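Local coordinates for protein putative immunoglobulin A1 protease (Bacteroides ovatus, PDB 3N6Z) that is of unknown molecular function but is probably a hydrolase related to immunoglobulin A1 proteases, with a chain wound into a parallel beta-solenoid, at residues T151-L156 against A224-G229; G188-S193 against S199-C204; G252-I257 against C261-K266; S280-V283 against G288-A291; G284-V289 against E297-C302. One frame throughout, in Å; residues are numbered along the deposited sequence. Where two conformers were deposited one is given.

Overall arrangement
All five contacts lie in the coils of one parallel beta-solenoid. Contact 1 joins strands two coils apart on a single face, with strand 189-190 of contact 2 between them; the centres of contacts 1 and 2 are about 7 Å apart. Contacts 2 and 3 each close one coil across its interior, the first with hydrogen bonds at its end, the second by apolar side chains alone, and their centres lie about 10 Å apart. Contacts 4 and 5 share Gly288 and Val289 on the strand stacked beside that of contact 3, with centres about 11 and 9 Å from that of contact 3. The bound ion, a sulfate probably from the crystallisation liquor, is held at contact 1, whose centre is about 18 Å from those of contacts 4 and 5.

Contact 1. Residues T151-L156 against A224-G229; sequences TGYLGL and AGRKVG. With SO4 (sulfate ion), chain C.
Tyr153 approaches Arg226 at a slant, its OH 3.8 Å from Arg226 NH1, with the phenol ring and the guanidinium turned 70° against each other. Close by, Tyr153 CE2 comes within 4.3 Å of Val228 CG2, while the other methyl of that valine, CG1, lies 3.3 Å above the guanidinium plane, over the rim of one face. The sulfate is gripped at the edge of the guanidinium by two bonds: Arg226 NH1 to O4 is 2.8 Å long and nearly straight (166° at the hydrogen), and NH2 to O3 is 3.0 Å. A salt bridge from NH2 to Asp258 further fixes the rotation of this group. With CG anti to the backbone N (chi1 178°) and the chain extended as far as NE, Arg226 carries its charge well beyond the strand. A methionine here would probably leave both the sulfate and Asp258 without their cationic mate. The tyrosine and the arginine stand two coils apart on one face of the solenoid; strand 189-190 runs between them, and its Val189 packs against both Tyr153 and Val228.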
# COMPACT_ATOMS: atom_id res chain seq x y z
N THR A 151 4.65 1.57 -2.40
CA THR A 151 4.88 1.75 -3.83
C THR A 151 3.92 2.74 -4.42
O THR A 151 2.83 2.99 -3.87
CB THR A 151 4.82 0.39 -4.56
OG1 THR A 151 5.40 0.49 -5.85
CG2 THR A 151 3.37 -0.12 -4.64
N GLY A 152 4.30 3.29 -5.56
CA GLY A 152 3.40 4.11 -6.38
C GLY A 152 2.43 3.22 -7.11
O GLY A 152 1.25 3.24 -6.79
N TYR A 153 2.93 2.42 -8.05
CA TYR A 153 2.16 1.35 -8.69
C TYR A 153 2.53 0.02 -8.09
O TYR A 153 3.71 -0.30 -7.91
CB TYR A 153 2.45 1.28 -10.20
CG TYR A 153 1.55 2.14 -11.02
CD1 TYR A 153 1.67 3.52 -11.00
CD2 TYR A 153 0.53 1.56 -11.76
CE1 TYR A 153 0.77 4.31 -11.76
CE2 TYR A 153 -0.33 2.31 -12.51
CZ TYR A 153 -0.23 3.66 -12.51
OH TYR A 153 -1.16 4.37 -13.25
N LEU A 154 1.49 -0.79 -7.83
CA LEU A 154 1.64 -2.20 -7.52
C LEU A 154 1.22 -2.98 -8.76
O LEU A 154 0.04 -3.08 -9.09
CB LEU A 154 0.81 -2.62 -6.32
CG LEU A 154 0.95 -4.10 -5.92
CD1 LEU A 154 2.42 -4.46 -5.70
CD2 LEU A 154 0.09 -4.39 -4.68
N GLY A 155 2.22 -3.52 -9.44
CA GLY A 155 2.05 -4.08 -10.76
C GLY A 155 1.93 -3.01 -11.84
O GLY A 155 1.71 -1.83 -11.55
N LEU A 156 2.06 -3.45 -13.08
CA LEU A 156 1.80 -2.61 -14.25
C LEU A 156 0.57 -3.14 -14.97
O LEU A 156 0.23 -4.32 -14.88
CB LEU A 156 3.00 -2.62 -15.18
CG LEU A 156 4.23 -1.88 -14.65
CD1 LEU A 156 5.45 -2.16 -15.52
CD2 LEU A 156 3.92 -0.39 -14.53
N ALA A 224 -5.34 1.59 -0.89
CA ALA A 224 -4.92 1.93 -2.24
C ALA A 224 -5.73 3.14 -2.71
O ALA A 224 -6.94 3.21 -2.50
CB ALA A 224 -5.11 0.73 -3.19
N GLY A 225 -5.09 4.02 -3.47
CA GLY A 225 -5.82 5.13 -4.06
C GLY A 225 -6.72 4.78 -5.21
O GLY A 225 -7.90 5.18 -5.24
N ARG A 226 -6.18 4.02 -6.15
CA ARG A 226 -6.78 3.81 -7.45
C ARG A 226 -6.55 2.36 -7.89
O ARG A 226 -5.51 1.79 -7.60
CB ARG A 226 -6.14 4.81 -8.43
CG ARG A 226 -6.59 4.75 -9.87
CD ARG A 226 -5.71 5.67 -10.70
NE ARG A 226 -6.12 5.65 -12.10
CZ ARG A 226 -5.35 6.06 -13.10
NH1 ARG A 226 -4.17 6.61 -12.87
NH2 ARG A 226 -5.80 5.92 -14.36
N LYS A 227 -7.50 1.82 -8.63
CA LYS A 227 -7.42 0.51 -9.27
C LYS A 227 -7.55 0.65 -10.78
O LYS A 227 -8.53 1.24 -11.27
CB LYS A 227 -8.55 -0.38 -8.75
CG LYS A 227 -8.63 -1.74 -9.41
CD LYS A 227 -7.41 -2.64 -9.13
CE LYS A 227 -7.54 -4.04 -9.73
NZ LYS A 227 -7.75 -4.06 -11.21
N VAL A 228 -6.59 0.08 -11.50
CA VAL A 228 -6.58 0.04 -12.95
C VAL A 228 -6.60 -1.39 -13.47
O VAL A 228 -6.18 -2.33 -12.77
CB VAL A 228 -5.39 0.83 -13.55
CG1 VAL A 228 -5.46 2.31 -13.06
CG2 VAL A 228 -4.05 0.19 -13.27
N GLY A 229 -7.07 -1.54 -14.71
CA GLY A 229 -7.20 -2.83 -15.34
C GLY A 229 -8.30 -3.75 -14.80
O GLY A 229 -8.91 -3.49 -13.75
S SO4 C . -3.16 7.10 -16.59
O1 SO4 C . -1.84 6.91 -17.19
O2 SO4 C . -3.91 8.13 -17.31
O3 SO4 C . -3.90 5.85 -16.66
O4 SO4 C . -2.96 7.54 -15.22

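Contact 2. Residues G188-S193 against S199-C204; sequences GVLANS and SYIKNC
Leu190 lays its CD1 methyl against the residues leading into strand 200-202, 3.9 Å from Ser199 CB and equally close to Tyr200 N, with Ile201 CG1 a little farther off at 4.5 Å. The torsion that sets CG opposite the backbone N (chi1 174°) sends the isobutyl group into the interior of the coil, where Leu154 and Lys227 from the coils before and after also lie against it. Ile201 belongs to the same apolar interior and touches Leu154 too. Beside this packing the chain rounds the corner of the coil, and the contact becomes polar. Ser199 OG donates to Asn192 O over 2.8 Å, approaching with a C=O...donor angle of 142° and a tilt of 20° from the carbonyl plane. The same hydroxyl receives a hydrogen bond from Gly166 N of the preceding coil. Ser199 N in turn gives a longer bond, 3.3 Å, to Ser193 OG. Asn192 turns its own side chain elsewhere: ND2 bonds to Val230 O and Asp158 OD1, tying the corner to the coils on both sides. Ser199 thus engages Asn192 and Ser193 through both its hydroxyl and its amide, and its OG acts as donor and acceptor at once. The polar groups of buried Ser199 and Asn192 find partners in the loop and in the coils before and after, while the leucine and isoleucine fill the interior behind them.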
# COMPACT_ATOMS: atom_id res chain seq x y z
N GLY A 188 -0.23 3.62 -4.19
CA GLY A 188 -1.01 4.63 -4.91
C GLY A 188 -2.04 4.01 -5.84
O GLY A 188 -3.25 4.32 -5.78
N VAL A 189 -1.56 3.11 -6.70
CA VAL A 189 -2.34 2.48 -7.75
C VAL A 189 -2.08 0.97 -7.75
O VAL A 189 -0.93 0.55 -7.81
CB VAL A 189 -2.01 3.07 -9.16
CG1 VAL A 189 -2.99 2.50 -10.20
CG2 VAL A 189 -2.02 4.61 -9.14
N LEU A 190 -3.16 0.19 -7.68
CA LEU A 190 -3.11 -1.26 -7.83
C LEU A 190 -3.47 -1.54 -9.30
O LEU A 190 -4.50 -1.07 -9.80
CB LEU A 190 -4.15 -1.93 -6.90
CG LEU A 190 -4.36 -3.43 -7.02
CD1 LEU A 190 -3.05 -4.23 -6.79
CD2 LEU A 190 -5.46 -3.88 -6.01
N ALA A 191 -2.62 -2.31 -9.96
CA ALA A 191 -2.85 -2.76 -11.33
C ALA A 191 -3.58 -4.11 -11.33
O ALA A 191 -4.40 -4.38 -10.44
CB ALA A 191 -1.53 -2.75 -12.15
N ASN A 192 -3.36 -4.95 -12.35
CA ASN A 192 -4.27 -6.04 -12.64
C ASN A 192 -3.59 -7.38 -12.82
O ASN A 192 -2.42 -7.58 -12.40
CB ASN A 192 -5.23 -5.64 -13.77
CG ASN A 192 -4.58 -5.60 -15.14
OD1 ASN A 192 -3.43 -5.10 -15.29
ND2 ASN A 192 -5.29 -6.11 -16.15
N SER A 193 -4.30 -8.33 -13.42
CA SER A 193 -3.89 -9.72 -13.46
C SER A 193 -3.92 -10.18 -14.90
O SER A 193 -4.87 -9.88 -15.61
CB SER A 193 -4.85 -10.56 -12.61
OG SER A 193 -4.83 -10.05 -11.27
N SER A 199 -2.17 -9.32 -9.52
CA SER A 199 -1.80 -8.22 -8.63
C SER A 199 -2.80 -8.13 -7.49
O SER A 199 -4.03 -8.13 -7.73
CB SER A 199 -1.69 -6.89 -9.35
OG SER A 199 -0.68 -6.88 -10.35
N TYR A 200 -2.30 -8.05 -6.26
CA TYR A 200 -3.16 -7.99 -5.10
C TYR A 200 -2.44 -7.50 -3.86
O TYR A 200 -1.19 -7.51 -3.78
CB TYR A 200 -3.83 -9.35 -4.82
CG TYR A 200 -2.93 -10.53 -4.60
CD1 TYR A 200 -2.38 -10.79 -3.35
CD2 TYR A 200 -2.74 -11.48 -5.61
CE1 TYR A 200 -1.63 -11.92 -3.12
CE2 TYR A 200 -2.00 -12.64 -5.40
CZ TYR A 200 -1.45 -12.85 -4.15
OH TYR A 200 -0.70 -13.99 -3.91
N ILE A 201 -3.25 -7.05 -2.92
CA ILE A 201 -2.82 -6.69 -1.57
C ILE A 201 -3.59 -7.57 -0.61
O ILE A 201 -4.82 -7.61 -0.64
CB ILE A 201 -3.06 -5.19 -1.25
CG1 ILE A 201 -2.45 -4.31 -2.35
CG2 ILE A 201 -2.51 -4.82 0.13
CD1 ILE A 201 -2.80 -2.81 -2.29
N LYS A 202 -2.88 -8.31 0.25
CA LYS A 202 -3.49 -9.30 1.12
C LYS A 202 -2.87 -9.29 2.51
O LYS A 202 -1.64 -9.28 2.62
CB LYS A 202 -3.32 -10.70 0.50
CG LYS A 202 -3.89 -11.86 1.34
CD LYS A 202 -3.72 -13.21 0.68
CE LYS A 202 -4.37 -14.29 1.52
NZ LYS A 202 -5.84 -14.07 1.68
N ASN A 203 -3.70 -9.37 3.56
CA ASN A 203 -3.22 -9.44 4.92
C ASN A 203 -2.30 -8.25 5.26
O ASN A 203 -1.17 -8.42 5.73
CB ASN A 203 -2.55 -10.80 5.23
CG ASN A 203 -3.56 -11.87 5.61
OD1 ASN A 203 -4.49 -11.63 6.43
ND2 ASN A 203 -3.42 -13.04 5.02
N CYS A 204 -2.83 -7.06 5.02
CA CYS A 204 -2.14 -5.81 5.30
C CYS A 204 -3.00 -4.85 6.08
O CYS A 204 -4.21 -4.89 6.04
CB CYS A 204 -1.70 -5.08 4.01
SG CYS A 204 -0.48 -5.99 3.02

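Contact 3. Residues G252-I257 against C261-K266; sequences GILGQI and CDIAIK
Across the interior of one coil of the parallel beta-solenoid, Ile253 and Leu254, before the corner at Gly255, and Ile257 after it pack on Cys261, Ile263 and Ile265 of the run that returns across the coil. The two segments run in nearly opposite directions, 161° apart, yet no hydrogen bond joins them; the seam is made by apolar side chains. Ile257 and Ile263 meet at a slant, Ile257 CD1 reaching Ile263 CG2 at 3.7 Å. The other branch of Ile257, CG2, turns back over the tight connection and lies 3.8 Å from Cys261 O and 4.2 Å from Cys261 CB. A glycine in place of Ile257 would probably open a gap beside Ile263 and leave the connection at Cys261 without its apolar cover. Next along, the ends of Leu254 and Ile263 meet head-on, with Leu254 CD2 and Ile263 CD1 3.8 Å apart; Lys227 of the preceding coil touches both residues. Tyr296 of the following coil lies against Ile257 and Ile265. At the far end Ile253 and Ile265 lie alongside, pointing opposite ways. There Ile265 CD1 sits 4.0 Å from Ile253 CG2 and 4.2 Å from Leu254 CB.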
# COMPACT_ATOMS: atom_id res chain seq x y z
N GLY A 252 -12.45 4.12 2.51
CA GLY A 252 -11.73 3.54 3.63
C GLY A 252 -10.71 2.50 3.19
O GLY A 252 -9.68 2.34 3.85
N ILE A 253 -11.00 1.81 2.10
CA ILE A 253 -10.08 0.85 1.51
C ILE A 253 -9.48 1.38 0.20
O ILE A 253 -8.24 1.42 0.05
CB ILE A 253 -10.71 -0.55 1.31
CG1 ILE A 253 -11.12 -1.15 2.66
CG2 ILE A 253 -9.75 -1.50 0.59
CD1 ILE A 253 -9.98 -1.51 3.62
N LEU A 254 -10.35 1.76 -0.74
CA LEU A 254 -9.96 2.10 -2.10
C LEU A 254 -10.61 3.42 -2.50
O LEU A 254 -11.83 3.56 -2.36
CB LEU A 254 -10.36 0.99 -3.09
CG LEU A 254 -10.12 1.26 -4.59
CD1 LEU A 254 -8.60 1.34 -4.91
CD2 LEU A 254 -10.85 0.24 -5.46
N GLY A 255 -9.85 4.36 -3.06
CA GLY A 255 -10.44 5.60 -3.58
C GLY A 255 -11.33 5.40 -4.80
O GLY A 255 -12.53 5.71 -4.75
N GLN A 256 -10.76 4.87 -5.87
CA GLN A 256 -11.40 4.80 -7.17
C GLN A 256 -11.12 3.52 -7.92
O GLN A 256 -9.97 3.09 -8.00
CB GLN A 256 -10.95 5.97 -8.06
CG GLN A 256 -11.32 5.85 -9.53
CD GLN A 256 -11.13 7.11 -10.33
OE1 GLN A 256 -11.52 8.20 -9.90
NE2 GLN A 256 -10.50 6.97 -11.51
N ILE A 257 -12.14 2.98 -8.56
CA ILE A 257 -11.99 2.00 -9.64
C ILE A 257 -12.12 2.78 -10.95
O ILE A 257 -13.09 3.51 -11.17
CB ILE A 257 -13.09 0.89 -9.61
CG1 ILE A 257 -13.17 0.21 -8.24
CG2 ILE A 257 -12.81 -0.15 -10.71
CD1 ILE A 257 -14.40 -0.74 -8.09
N CYS A 261 -12.85 -0.96 -15.62
CA CYS A 261 -11.94 -1.78 -14.83
C CYS A 261 -12.72 -2.46 -13.72
O CYS A 261 -13.94 -2.29 -13.60
CB CYS A 261 -10.79 -0.92 -14.29
SG CYS A 261 -9.82 -0.18 -15.61
N ASP A 262 -12.05 -3.25 -12.89
CA ASP A 262 -12.77 -3.91 -11.81
C ASP A 262 -11.81 -4.19 -10.64
O ASP A 262 -10.60 -3.92 -10.70
CB ASP A 262 -13.50 -5.18 -12.31
CG ASP A 262 -12.62 -6.36 -12.61
OD1 ASP A 262 -11.41 -6.36 -12.28
OD2 ASP A 262 -13.16 -7.32 -13.22
N ILE A 263 -12.39 -4.71 -9.57
CA ILE A 263 -11.67 -5.22 -8.41
C ILE A 263 -12.58 -6.16 -7.67
O ILE A 263 -13.80 -6.04 -7.75
CB ILE A 263 -11.24 -4.04 -7.42
CG1 ILE A 263 -10.06 -4.47 -6.53
CG2 ILE A 263 -12.42 -3.46 -6.63
CD1 ILE A 263 -9.43 -3.32 -5.72
N ALA A 264 -11.98 -7.04 -6.88
CA ALA A 264 -12.68 -7.73 -5.78
C ALA A 264 -12.06 -7.22 -4.48
O ALA A 264 -10.85 -7.12 -4.36
CB ALA A 264 -12.56 -9.28 -5.90
N ILE A 265 -12.92 -6.89 -3.53
CA ILE A 265 -12.49 -6.57 -2.16
C ILE A 265 -13.28 -7.53 -1.26
O ILE A 265 -14.52 -7.52 -1.24
CB ILE A 265 -12.70 -5.11 -1.72
CG1 ILE A 265 -12.04 -4.14 -2.71
CG2 ILE A 265 -12.14 -4.89 -0.29
CD1 ILE A 265 -12.20 -2.69 -2.37
N LYS A 266 -12.53 -8.34 -0.52
CA LYS A 266 -13.10 -9.41 0.30
C LYS A 266 -12.48 -9.37 1.68
O LYS A 266 -11.27 -9.17 1.82
CB LYS A 266 -12.83 -10.78 -0.33
CG LYS A 266 -13.37 -10.92 -1.77
CD LYS A 266 -13.10 -12.33 -2.37
CE LYS A 266 -13.32 -12.38 -3.89
NZ LYS A 266 -12.80 -13.61 -4.58

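Contact 4. Residues S280-V283 against G288-A291; sequences SSTV and GVSA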
# COMPACT_ATOMS: atom_id res chain seq x y z
N SER A 280 -18.15 18.53 -4.19
CA SER A 280 -18.29 17.59 -5.29
C SER A 280 -17.66 16.24 -4.97
O SER A 280 -17.72 15.32 -5.80
CB SER A 280 -17.65 18.15 -6.55
OG SER A 280 -16.25 18.24 -6.40
N SER A 281 -17.00 16.13 -3.81
CA SER A 281 -16.37 14.88 -3.40
C SER A 281 -17.38 13.76 -3.16
O SER A 281 -18.55 13.99 -2.90
CB SER A 281 -15.53 15.10 -2.14
OG SER A 281 -14.51 16.06 -2.33
N THR A 282 -16.89 12.53 -3.28
CA THR A 282 -17.66 11.34 -2.93
C THR A 282 -16.88 10.58 -1.87
O THR A 282 -15.66 10.43 -1.97
CB THR A 282 -17.99 10.47 -4.16
OG1 THR A 282 -16.78 10.10 -4.82
CG2 THR A 282 -18.89 11.23 -5.12
N VAL A 283 -17.59 10.11 -0.85
CA VAL A 283 -17.00 9.38 0.26
C VAL A 283 -17.72 8.07 0.47
O VAL A 283 -18.94 8.06 0.70
CB VAL A 283 -16.99 10.23 1.53
CG1 VAL A 283 -16.45 9.42 2.71
CG2 VAL A 283 -16.19 11.52 1.32
N GLY A 288 -14.71 4.78 -2.86
CA GLY A 288 -15.21 6.14 -3.15
C GLY A 288 -15.77 6.48 -4.52
O GLY A 288 -16.63 7.38 -4.59
N VAL A 289 -15.33 5.79 -5.58
CA VAL A 289 -15.71 6.13 -6.95
C VAL A 289 -15.86 4.89 -7.81
O VAL A 289 -14.98 4.01 -7.79
CB VAL A 289 -14.64 7.02 -7.67
CG1 VAL A 289 -15.17 7.53 -9.05
CG2 VAL A 289 -14.17 8.17 -6.79
N SER A 290 -16.94 4.86 -8.60
CA SER A 290 -17.25 3.76 -9.51
C SER A 290 -17.27 2.43 -8.77
O SER A 290 -16.89 1.39 -9.31
CB SER A 290 -16.31 3.75 -10.71
OG SER A 290 -16.58 4.89 -11.52
N ALA A 291 -17.79 2.46 -7.54
CA ALA A 291 -17.81 1.26 -6.70
C ALA A 291 -18.61 0.12 -7.31
O ALA A 291 -18.32 -1.05 -7.04
CB ALA A 291 -18.33 1.58 -5.32
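Segment 280-283 meets segment 288-291 chiefly through Thr282, whose hydroxyl reaches the carbonyl of Gly288. Ahead of it in the chain, Ser280 OG bonds to Asp278 OD1 and Ser281 OG to Asp278 O, both within the preceding turn. Thr282 then begins strand 282-284, its backbone paired in parallel with Gly248 and Val250 of the coil before. Its OG1 donates to Gly288 O over 2.7 Å. The C=O...donor angle is 140°, and the hydroxyl stands above the carbonyl plane, 40° out of it, instead of lying along a lone pair. OG1 takes the crowded position between the backbone N and the carbonyl carbon (chi1 57°), which aims it at Gly288; CB of the threonine also comes close, 3.4 Å from Gly288 O. Val289 adds a methyl at the side, its CG2 3.8 Å from Thr282 OG1. Val283 follows with its side chain directed away, against Leu307 and Val309. Strand 287-289 comes after a corner and is paired with strand 254-257 of the previous coil, so the threonine links successive faces of a single coil. The link consists of one side-chain to main-chain hydrogen bond, in which the threonine hydroxyl on one face donates to a peptide oxygen on the next, with Val289 giving the bond apolar cover from one side.

Contact 5. Residues G284-V289 against E297-C302; sequences GRIVGV and ENCYAC
Arg285 wraps round the methyl of Ala301 along much of its length. Its CB begins the contact, 3.8 Å from Ala301 CB. CD follows at 3.5 Å from Ala301 CB, and the bend at chi3 (-67°) then keeps NE close, 3.6 Å from the same methyl carbon. NE gives its hydrogen to His328 O, and past CZ the guanidinium divides its bonds. NH1 donates to a water at 2.9 Å, and that water in turn donates to Cys302 O, also 2.9 Å away. NH2 forms a salt bridge with Asp318 and a hydrogen bond to Gly329 O, so the charged end is held from several directions and its rotation fixed. Just after the arginine, Ile286 and Val287 together stand opposite Phe327, which makes a classic beta bulge, at a corner of the parallel beta-solenoid where the chain leaves one face for the next. Ile286 points into the coil toward strand 299-302: its CG1 lies 4.1 Å from Cys299 CB, and its CD1 comes to 3.3 Å from Tyr300 O. Phe327, from the coil that follows, touches Ile286 and Cys299 alike, while Tyr300 turns its ring outward onto Leu337 and Ile340 of helix 334-344.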
# COMPACT_ATOMS: atom_id res chain seq x y z
N GLY A 284 -16.98 6.97 0.37
CA GLY A 284 -17.53 5.62 0.60
C GLY A 284 -16.77 4.98 1.74
O GLY A 284 -15.52 5.05 1.80
N ARG A 285 -17.46 4.31 2.66
CA ARG A 285 -16.72 3.69 3.77
C ARG A 285 -15.68 2.73 3.21
O ARG A 285 -14.60 2.61 3.79
CB ARG A 285 -17.62 3.03 4.80
CG ARG A 285 -18.63 3.96 5.43
CD ARG A 285 -19.30 3.37 6.67
NE ARG A 285 -20.14 2.23 6.33
CZ ARG A 285 -21.24 1.85 6.98
NH1 ARG A 285 -21.61 2.48 8.09
NH2 ARG A 285 -21.96 0.85 6.50
N ILE A 286 -16.02 2.00 2.14
CA ILE A 286 -15.05 1.06 1.52
C ILE A 286 -14.42 1.64 0.25
O ILE A 286 -13.18 1.67 0.10
CB ILE A 286 -15.70 -0.33 1.23
CG1 ILE A 286 -16.50 -0.87 2.44
CG2 ILE A 286 -14.63 -1.38 0.82
CD1 ILE A 286 -15.65 -1.06 3.69
N VAL A 287 -15.26 2.02 -0.72
CA VAL A 287 -14.82 2.50 -2.04
C VAL A 287 -15.49 3.83 -2.35
O VAL A 287 -16.72 3.97 -2.20
CB VAL A 287 -15.16 1.49 -3.17
CG1 VAL A 287 -14.66 2.01 -4.49
CG2 VAL A 287 -14.62 0.09 -2.86
N GLY A 288 -14.71 4.78 -2.86
CA GLY A 288 -15.21 6.14 -3.15
C GLY A 288 -15.77 6.48 -4.52
O GLY A 288 -16.63 7.38 -4.59
N VAL A 289 -15.33 5.79 -5.58
CA VAL A 289 -15.71 6.13 -6.95
C VAL A 289 -15.86 4.89 -7.81
O VAL A 289 -14.98 4.01 -7.79
CB VAL A 289 -14.64 7.02 -7.67
CG1 VAL A 289 -15.17 7.53 -9.05
CG2 VAL A 289 -14.17 8.17 -6.79
N GLU A 297 -17.26 -8.94 -0.80
CA GLU A 297 -17.72 -9.96 0.15
C GLU A 297 -17.15 -9.59 1.51
O GLU A 297 -15.96 -9.33 1.61
CB GLU A 297 -17.22 -11.33 -0.30
CG GLU A 297 -17.62 -12.47 0.61
CD GLU A 297 -17.15 -13.85 0.17
OE1 GLU A 297 -16.33 -13.96 -0.77
OE2 GLU A 297 -17.61 -14.82 0.81
N ASN A 298 -17.97 -9.65 2.56
CA ASN A 298 -17.49 -9.49 3.93
C ASN A 298 -16.65 -8.21 4.11
O ASN A 298 -15.46 -8.28 4.50
CB ASN A 298 -16.68 -10.72 4.39
CG ASN A 298 -17.46 -12.03 4.36
OD1 ASN A 298 -16.84 -13.12 4.29
ND2 ASN A 298 -18.76 -11.96 4.42
N CYS A 299 -17.26 -7.07 3.75
CA CYS A 299 -16.64 -5.77 3.90
C CYS A 299 -17.36 -5.00 5.00
O CYS A 299 -18.60 -4.83 4.95
CB CYS A 299 -16.69 -4.98 2.60
SG CYS A 299 -15.58 -5.66 1.30
N TYR A 300 -16.59 -4.53 5.99
CA TYR A 300 -17.10 -3.91 7.21
C TYR A 300 -16.54 -2.53 7.40
O TYR A 300 -15.50 -2.16 6.82
CB TYR A 300 -16.80 -4.80 8.45
CG TYR A 300 -17.27 -6.22 8.19
CD1 TYR A 300 -18.64 -6.51 8.16
CD2 TYR A 300 -16.38 -7.23 7.89
CE1 TYR A 300 -19.09 -7.77 7.81
CE2 TYR A 300 -16.81 -8.51 7.53
CZ TYR A 300 -18.18 -8.78 7.50
OH TYR A 300 -18.62 -10.01 7.13
N ALA A 301 -17.19 -1.76 8.26
CA ALA A 301 -16.70 -0.46 8.66
C ALA A 301 -17.02 -0.25 10.12
O ALA A 301 -18.10 -0.61 10.59
CB ALA A 301 -17.31 0.68 7.82
N CYS A 302 -16.10 0.35 10.88
CA CYS A 302 -16.43 0.64 12.27
C CYS A 302 -17.56 1.67 12.33
O CYS A 302 -17.57 2.66 11.62
CB CYS A 302 -15.25 1.12 13.08
SG CYS A 302 -15.57 1.02 14.89
O HOH W 1 -19.78 3.65 10.03